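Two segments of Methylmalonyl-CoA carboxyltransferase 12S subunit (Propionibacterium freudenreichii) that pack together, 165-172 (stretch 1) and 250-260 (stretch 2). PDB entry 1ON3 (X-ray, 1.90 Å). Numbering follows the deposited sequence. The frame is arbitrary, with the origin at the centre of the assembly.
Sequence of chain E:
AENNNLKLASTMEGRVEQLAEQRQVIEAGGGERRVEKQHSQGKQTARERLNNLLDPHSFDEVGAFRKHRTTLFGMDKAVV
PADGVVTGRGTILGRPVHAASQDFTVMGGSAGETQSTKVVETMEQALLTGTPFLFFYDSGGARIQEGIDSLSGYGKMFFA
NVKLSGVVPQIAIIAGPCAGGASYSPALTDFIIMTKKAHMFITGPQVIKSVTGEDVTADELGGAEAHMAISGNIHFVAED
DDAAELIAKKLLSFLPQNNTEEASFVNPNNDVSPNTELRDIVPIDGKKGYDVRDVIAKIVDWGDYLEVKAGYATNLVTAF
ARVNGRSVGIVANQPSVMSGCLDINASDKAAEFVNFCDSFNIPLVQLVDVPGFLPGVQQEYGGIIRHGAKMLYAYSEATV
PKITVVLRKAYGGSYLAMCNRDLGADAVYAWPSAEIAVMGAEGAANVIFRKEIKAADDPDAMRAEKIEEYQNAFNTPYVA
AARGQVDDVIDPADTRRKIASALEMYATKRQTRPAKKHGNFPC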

# COMPACT_ATOMS: atom_id res chain seq x y z
N SER E 165 -7.79 -2.45 -20.90
CA SER E 165 -9.14 -2.01 -20.59
C SER E 165 -9.24 -1.24 -19.27
O SER E 165 -8.84 -1.72 -18.22
CB SER E 165 -10.08 -3.23 -20.58
OG SER E 165 -11.44 -2.81 -20.59
N GLY E 166 -9.77 -0.01 -19.33
CA GLY E 166 -9.91 0.78 -18.12
C GLY E 166 -8.64 1.47 -17.63
O GLY E 166 -8.64 2.11 -16.58
N VAL E 167 -7.54 1.33 -18.39
CA VAL E 167 -6.26 1.96 -18.03
C VAL E 167 -5.98 3.08 -19.03
O VAL E 167 -5.72 4.21 -18.64
CB VAL E 167 -5.10 0.95 -18.04
CG1 VAL E 167 -3.83 1.62 -17.48
CG2 VAL E 167 -5.47 -0.28 -17.20
N VAL E 168 -6.01 2.76 -20.33
CA VAL E 168 -5.86 3.79 -21.35
C VAL E 168 -7.04 3.61 -22.31
O VAL E 168 -7.47 2.49 -22.54
CB VAL E 168 -4.52 3.69 -22.14
CG1 VAL E 168 -3.34 3.92 -21.20
CG2 VAL E 168 -4.41 2.33 -22.83
N PRO E 169 -7.59 4.71 -22.85
CA PRO E 169 -8.73 4.59 -23.77
C PRO E 169 -8.33 3.85 -25.04
O PRO E 169 -7.22 4.05 -25.53
CB PRO E 169 -9.12 6.04 -24.06
CG PRO E 169 -8.51 6.82 -22.93
CD PRO E 169 -7.20 6.13 -22.71
N GLN E 170 -9.23 3.02 -25.55
CA GLN E 170 -8.97 2.25 -26.77
C GLN E 170 -10.11 2.50 -27.76
O GLN E 170 -11.28 2.24 -27.44
CB GLN E 170 -8.89 0.75 -26.47
CG GLN E 170 -7.83 0.34 -25.48
CD GLN E 170 -7.86 -1.15 -25.22
OE1 GLN E 170 -7.34 -1.93 -26.02
NE2 GLN E 170 -8.50 -1.56 -24.12
N ILE E 171 -9.76 3.03 -28.93
CA ILE E 171 -10.71 3.36 -29.98
C ILE E 171 -10.45 2.52 -31.24
O ILE E 171 -9.35 2.51 -31.78
CB ILE E 171 -10.60 4.87 -30.33
CG1 ILE E 171 -10.96 5.70 -29.09
CG2 ILE E 171 -11.52 5.23 -31.49
CD1 ILE E 171 -10.64 7.20 -29.22
N ALA E 172 -11.48 1.83 -31.70
CA ALA E 172 -11.35 1.02 -32.89
C ALA E 172 -12.09 1.69 -34.04
O ALA E 172 -13.21 2.19 -33.86
CB ALA E 172 -11.92 -0.36 -32.65
N LYS E 250 -12.92 13.99 -32.25
CA LYS E 250 -13.95 14.58 -31.39
C LYS E 250 -14.12 13.71 -30.13
O LYS E 250 -14.13 14.21 -29.00
CB LYS E 250 -15.28 14.67 -32.15
CG LYS E 250 -16.44 15.24 -31.34
CD LYS E 250 -16.26 16.72 -31.09
CE LYS E 250 -17.44 17.31 -30.36
NZ LYS E 250 -17.21 18.74 -30.09
N LEU E 251 -14.25 12.40 -30.33
CA LEU E 251 -14.39 11.48 -29.21
C LEU E 251 -13.18 11.56 -28.28
O LEU E 251 -13.31 11.66 -27.06
CB LEU E 251 -14.55 10.04 -29.74
CG LEU E 251 -14.41 8.89 -28.73
CD1 LEU E 251 -15.57 8.96 -27.71
CD2 LEU E 251 -14.44 7.55 -29.48
N LEU E 252 -11.98 11.50 -28.85
CA LEU E 252 -10.78 11.58 -28.02
C LEU E 252 -10.72 12.85 -27.19
O LEU E 252 -10.23 12.82 -26.05
CB LEU E 252 -9.52 11.47 -28.89
CG LEU E 252 -8.17 11.43 -28.16
CD1 LEU E 252 -8.07 10.20 -27.26
CD2 LEU E 252 -7.06 11.41 -29.21
N SER E 253 -11.22 13.96 -27.73
CA SER E 253 -11.17 15.25 -27.02
C SER E 253 -11.89 15.25 -25.67
O SER E 253 -11.58 16.09 -24.82
CB SER E 253 -11.74 16.38 -27.90
OG SER E 253 -13.15 16.34 -28.01
N PHE E 254 -12.83 14.32 -25.46
CA PHE E 254 -13.55 14.24 -24.18
C PHE E 254 -12.83 13.34 -23.18
O PHE E 254 -13.19 13.30 -22.00
CB PHE E 254 -14.96 13.66 -24.37
CG PHE E 254 -15.92 14.56 -25.10
CD1 PHE E 254 -16.14 14.40 -26.47
CD2 PHE E 254 -16.58 15.58 -24.42
CE1 PHE E 254 -17.01 15.25 -27.16
CE2 PHE E 254 -17.46 16.43 -25.09
CZ PHE E 254 -17.67 16.26 -26.48
N LEU E 255 -11.82 12.63 -23.65
CA LEU E 255 -11.13 11.66 -22.80
C LEU E 255 -9.76 12.01 -22.26
O LEU E 255 -8.98 12.73 -22.89
CB LEU E 255 -11.00 10.32 -23.55
CG LEU E 255 -12.22 9.87 -24.36
CD1 LEU E 255 -11.91 8.57 -25.14
CD2 LEU E 255 -13.39 9.66 -23.42
N PRO E 256 -9.45 11.50 -21.07
CA PRO E 256 -8.14 11.74 -20.45
C PRO E 256 -7.14 10.82 -21.17
O PRO E 256 -7.54 9.95 -21.96
CB PRO E 256 -8.37 11.29 -19.02
CG PRO E 256 -9.35 10.14 -19.20
CD PRO E 256 -10.32 10.70 -20.19
N GLN E 257 -5.85 11.03 -20.93
CA GLN E 257 -4.82 10.19 -21.53
C GLN E 257 -4.88 8.78 -20.97
O GLN E 257 -4.66 7.80 -21.69
CB GLN E 257 -3.44 10.77 -21.23
CG GLN E 257 -3.10 12.01 -22.01
CD GLN E 257 -3.00 11.72 -23.50
OE1 GLN E 257 -3.97 11.84 -24.24
NE2 GLN E 257 -1.81 11.31 -23.93
N ASN E 258 -5.16 8.67 -19.67
CA ASN E 258 -5.21 7.39 -18.98
C ASN E 258 -6.07 7.51 -17.72
O ASN E 258 -6.59 8.59 -17.42
CB ASN E 258 -3.79 6.93 -18.62
CG ASN E 258 -3.05 7.94 -17.78
OD1 ASN E 258 -3.39 8.16 -16.63
ND2 ASN E 258 -2.04 8.58 -18.37
N ASN E 259 -6.22 6.42 -16.98
CA ASN E 259 -7.08 6.44 -15.80
C ASN E 259 -6.59 7.19 -14.56
O ASN E 259 -7.29 7.20 -13.55
CB ASN E 259 -7.50 5.01 -15.42
CG ASN E 259 -6.36 4.18 -14.86
OD1 ASN E 259 -5.26 4.68 -14.67
ND2 ASN E 259 -6.63 2.91 -14.57
N THR E 260 -5.41 7.80 -14.62
CA THR E 260 -4.90 8.53 -13.46
C THR E 260 -5.22 10.03 -13.59
O THR E 260 -4.93 10.81 -12.68
CB THR E 260 -3.35 8.41 -13.31
OG1 THR E 260 -2.71 9.04 -14.42
CG2 THR E 260 -2.92 6.95 -13.26

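A loop leading into a strand often docks in two ways, through backbone polar groups at one end and apolar side chains at the other, and this pair of segments from the carboxyltransferase 12S subunit is a compact example. Ser-165, the first residue after a helix to leave helical phi/psi, stays clear of the second stretch, and contact begins at Gly-166. Its positive phi of 79° suits glycine, since a CB here would be jammed against the preceding carbonyl. Its own carbonyl O accepts a hydrogen bond from Asn-259 ND2 at 3.0 Å. The next carbonyl, Val-167 O, lies 2.8 Å from Asn-259 N and accepts a second. One asparagine thus reads two successive carbonyls, using its side-chain amide for the first and its backbone NH for the second; CA-to-CB points toward stretch 1, and chi1 is p. Val-167 directs its CB away; its polar contact comes from the main chain, as it must for a side chain with no polar atom.

At Val-168 the character changes. Its CG1 rests 4.0 Å from Asn-258 CB, while the end of the Asn-258 side chain leads away and OD1 accepts hydrogen bonds from N and OG1 of Thr-260, bracing the turn. Pro-169 points toward stretch 2, its ring lying along the backbone: CG is 3.4 Å from Pro-256 O and CD 3.2 Å from Gln-257 O. Its CB also meets Leu-255 CD1 at 3.9 Å, opening the apolar part of the contact.

Strand alternation then sorts the rest. Gln-170 turns away and satisfies its amide elsewhere in the structure, whereas Ile-171 turns back toward the leucines. With chi1 m and chi2 t, its extended side chain places CD1 3.8 Å from Leu-251 CD2 and 4.4 Å from Leu-252 CD1, a buried setting that suits branched aliphatic residues. Ala-172 lies beyond reach. Together the stretches bury 422 Å².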